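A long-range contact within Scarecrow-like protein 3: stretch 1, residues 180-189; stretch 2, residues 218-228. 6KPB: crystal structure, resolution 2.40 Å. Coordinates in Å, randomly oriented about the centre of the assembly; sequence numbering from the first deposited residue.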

# COMPACT_ATOMS: atom_id res chain seq x y z
N TRP A 180 6.68 19.86 23.93
CA TRP A 180 7.75 20.21 24.85
C TRP A 180 8.55 21.44 24.43
O TRP A 180 9.27 22.01 25.26
CB TRP A 180 8.71 19.03 25.03
CG TRP A 180 8.01 17.72 25.29
CD1 TRP A 180 8.16 16.57 24.58
CD2 TRP A 180 7.04 17.45 26.31
NE1 TRP A 180 7.35 15.59 25.10
CE2 TRP A 180 6.65 16.10 26.16
CE3 TRP A 180 6.47 18.21 27.34
CZ2 TRP A 180 5.71 15.50 27.00
CZ3 TRP A 180 5.54 17.61 28.17
CH2 TRP A 180 5.17 16.27 27.99
N LEU A 181 8.44 21.86 23.17
CA LEU A 181 9.09 23.11 22.75
C LEU A 181 8.52 24.30 23.51
O LEU A 181 9.26 25.19 23.93
CB LEU A 181 8.94 23.31 21.24
CG LEU A 181 9.79 22.42 20.33
CD1 LEU A 181 9.35 22.56 18.89
CD2 LEU A 181 11.26 22.75 20.48
N ALA A 182 7.20 24.32 23.72
CA ALA A 182 6.59 25.39 24.49
C ALA A 182 6.98 25.29 25.97
O ALA A 182 7.26 26.31 26.60
CB ALA A 182 5.07 25.36 24.34
N LEU A 183 7.00 24.08 26.52
CA LEU A 183 7.36 23.92 27.92
C LEU A 183 8.81 24.32 28.17
O LEU A 183 9.14 24.79 29.27
CB LEU A 183 7.13 22.47 28.37
CG LEU A 183 7.27 22.22 29.87
CD1 LEU A 183 6.26 23.05 30.63
CD2 LEU A 183 7.11 20.74 30.21
N LEU A 184 9.68 24.14 27.18
CA LEU A 184 11.06 24.59 27.31
C LEU A 184 11.13 26.10 27.50
O LEU A 184 11.79 26.59 28.42
CB LEU A 184 11.86 24.17 26.07
CG LEU A 184 12.60 22.83 26.14
CD1 LEU A 184 13.10 22.43 24.77
CD2 LEU A 184 13.76 22.93 27.12
N GLN A 185 10.44 26.85 26.63
CA GLN A 185 10.44 28.31 26.76
C GLN A 185 9.80 28.75 28.07
O GLN A 185 10.28 29.70 28.70
CB GLN A 185 9.71 28.93 25.57
CG GLN A 185 9.46 30.43 25.70
CD GLN A 185 10.74 31.24 25.72
OE1 GLN A 185 11.31 31.54 24.67
NE2 GLN A 185 11.19 31.61 26.91
N ALA A 186 8.73 28.08 28.48
CA ALA A 186 8.04 28.47 29.71
C ALA A 186 8.91 28.22 30.93
O ALA A 186 8.95 29.05 31.85
CB ALA A 186 6.71 27.72 29.82
N PHE A 187 9.60 27.08 30.97
CA PHE A 187 10.55 26.82 32.05
C PHE A 187 11.64 27.89 32.08
O PHE A 187 12.07 28.32 33.16
CB PHE A 187 11.18 25.43 31.88
CG PHE A 187 10.49 24.35 32.67
CD1 PHE A 187 10.03 24.60 33.95
CD2 PHE A 187 10.31 23.09 32.13
CE1 PHE A 187 9.40 23.61 34.68
CE2 PHE A 187 9.68 22.09 32.85
CZ PHE A 187 9.22 22.35 34.13
N ASN A 188 12.10 28.32 30.91
CA ASN A 188 13.15 29.33 30.86
C ASN A 188 12.65 30.69 31.33
O ASN A 188 13.43 31.48 31.88
CB ASN A 188 13.72 29.43 29.44
CG ASN A 188 15.14 29.95 29.41
OD1 ASN A 188 15.58 30.66 30.32
ND2 ASN A 188 15.88 29.58 28.38
N SER A 189 11.37 30.98 31.13
CA SER A 189 10.81 32.28 31.49
C SER A 189 10.32 32.35 32.93
O SER A 189 10.03 33.45 33.40
CB SER A 189 9.66 32.63 30.55
OG SER A 189 10.07 32.60 29.19
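Stretch 2 218-228: EEAEKLDIPFQ

Stretch 1 is helical throughout, and stretch 2 lies along it first as a second helix, then as a turn that leads into a strand at Phe227. The two helices run in nearly the same direction, crossing at -15° with their axes 10.2 Å apart at closest approach, so residues meet in ascending order along both stretches: Leu181 lies opposite Glu219, Leu184 opposite Ala220 and Asn188 opposite Ile225.

Leu181 makes the first contact. Its CA-to-CB bond points sideways, but the m,t rotamer brings CD2 to 3.6 Å from CB of Glu219. Glutamate suits this partly exposed margin because its aliphatic carbons can pack while the carboxylate remains farther out.

One turn on, Leu184 points toward stretch 2 and is the centre of the apolar contact. Its CD2 lies 4.2 Å from CB of Ala220, whose CA-to-CB bond points sideways; Ala220 CA is 6.9 Å from Leu184 CA, and its short side chain offers only a methyl to the leucine. The same Leu184 CD2 approaches CD1 of Ile225 at 3.8 Å and, obliquely, CD1 of the Phe227 ring at 4.5 Å, while Leu184 CB lies 3.9 Å from CD1 of Leu223. A branched, flexible leucine can thus touch both the helix and the segment that follows it.

Gln185 sits at the exposed edge. Leu223 CD1 packs 3.6 Å from the backbone N of Gln185, and Gln185 OE1 lies 3.7 Å from Leu223 CD2, a polar end covering an apolar one at the surface.

Asn188 supplies the polar link: its ND2 donates a very short hydrogen bond to Leu223 O, 2.3 Å away. An amide suits this place because its NH2 group can donate to Leu223 O, a carbonyl at the point where Asp224, with positive phi, leaves helical conformation, and one that takes no backbone hydrogen bond within stretch 2. Beyond the turn, Ile225 returns toward stretch 1, with its CG1 3.5 Å from Asn188 ND2.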

# COMPACT_ATOMS: atom_id res chain seq x y z
N GLU A 218 18.12 21.37 19.83
CA GLU A 218 18.39 22.61 19.12
C GLU A 218 17.76 23.80 19.84
O GLU A 218 18.38 24.86 19.96
CB GLU A 218 17.88 22.52 17.68
CG GLU A 218 18.28 23.69 16.80
CD GLU A 218 17.61 23.64 15.44
OE1 GLU A 218 16.45 23.18 15.36
OE2 GLU A 218 18.25 24.04 14.44
N GLU A 219 16.53 23.64 20.32
CA GLU A 219 15.86 24.74 21.02
C GLU A 219 16.47 24.96 22.40
O GLU A 219 16.67 26.10 22.82
CB GLU A 219 14.36 24.47 21.12
CG GLU A 219 13.55 25.63 21.68
CD GLU A 219 13.52 26.84 20.75
OE1 GLU A 219 13.81 26.67 19.54
OE2 GLU A 219 13.20 27.95 21.22
N ALA A 220 16.76 23.87 23.12
CA ALA A 220 17.34 24.00 24.45
C ALA A 220 18.73 24.64 24.38
O ALA A 220 19.10 25.42 25.27
CB ALA A 220 17.42 22.63 25.13
N GLU A 221 19.50 24.33 23.34
CA GLU A 221 20.80 24.97 23.16
C GLU A 221 20.63 26.47 22.90
O GLU A 221 21.45 27.28 23.35
CB GLU A 221 21.57 24.30 22.03
N LYS A 222 19.59 26.85 22.16
CA LYS A 222 19.31 28.27 21.95
C LYS A 222 18.79 28.92 23.23
O LYS A 222 19.13 30.07 23.53
CB LYS A 222 18.31 28.45 20.81
CG LYS A 222 18.84 28.09 19.44
CD LYS A 222 17.73 28.13 18.40
CE LYS A 222 18.23 27.69 17.03
NZ LYS A 222 17.11 27.41 16.10
N LEU A 223 17.97 28.20 23.99
CA LEU A 223 17.40 28.72 25.22
C LEU A 223 18.36 28.66 26.40
O LEU A 223 18.00 29.13 27.49
CB LEU A 223 16.11 27.96 25.56
CG LEU A 223 14.86 28.40 24.79
CD1 LEU A 223 13.68 27.51 25.12
CD2 LEU A 223 14.54 29.85 25.12
N ASP A 224 19.55 28.09 26.22
CA ASP A 224 20.55 27.98 27.28
C ASP A 224 19.97 27.28 28.51
O ASP A 224 20.10 27.73 29.65
CB ASP A 224 21.12 29.36 27.64
CG ASP A 224 22.42 29.27 28.41
OD1 ASP A 224 23.38 28.67 27.89
OD2 ASP A 224 22.49 29.79 29.55
N ILE A 225 19.31 26.16 28.26
CA ILE A 225 18.69 25.33 29.30
C ILE A 225 19.49 24.04 29.40
O ILE A 225 19.70 23.37 28.39
CB ILE A 225 17.21 25.03 28.99
CG1 ILE A 225 16.32 26.22 29.37
CG2 ILE A 225 16.76 23.76 29.70
CD1 ILE A 225 14.84 25.93 29.26
N PRO A 226 19.96 23.66 30.60
CA PRO A 226 20.55 22.32 30.76
C PRO A 226 19.49 21.26 30.52
O PRO A 226 18.54 21.13 31.30
CB PRO A 226 21.05 22.32 32.21
CG PRO A 226 20.21 23.35 32.90
CD PRO A 226 19.91 24.40 31.87
N PHE A 227 19.64 20.49 29.44
CA PHE A 227 18.57 19.63 28.98
C PHE A 227 19.14 18.31 28.49
O PHE A 227 20.21 18.27 27.88
CB PHE A 227 17.77 20.32 27.87
CG PHE A 227 16.87 19.39 27.09
CD1 PHE A 227 15.68 18.94 27.63
CD2 PHE A 227 17.21 18.99 25.81
CE1 PHE A 227 14.85 18.10 26.91
CE2 PHE A 227 16.39 18.15 25.09
CZ PHE A 227 15.21 17.70 25.64
N GLN A 228 18.43 17.22 28.78
CA GLN A 228 18.82 15.89 28.35
C GLN A 228 17.60 15.17 27.80
O GLN A 228 16.53 15.20 28.41
CB GLN A 228 19.45 15.09 29.50
CG GLN A 228 20.02 13.75 29.08
CD GLN A 228 20.82 13.09 30.19
OE1 GLN A 228 20.91 13.62 31.30
NE2 GLN A 228 21.40 11.93 29.90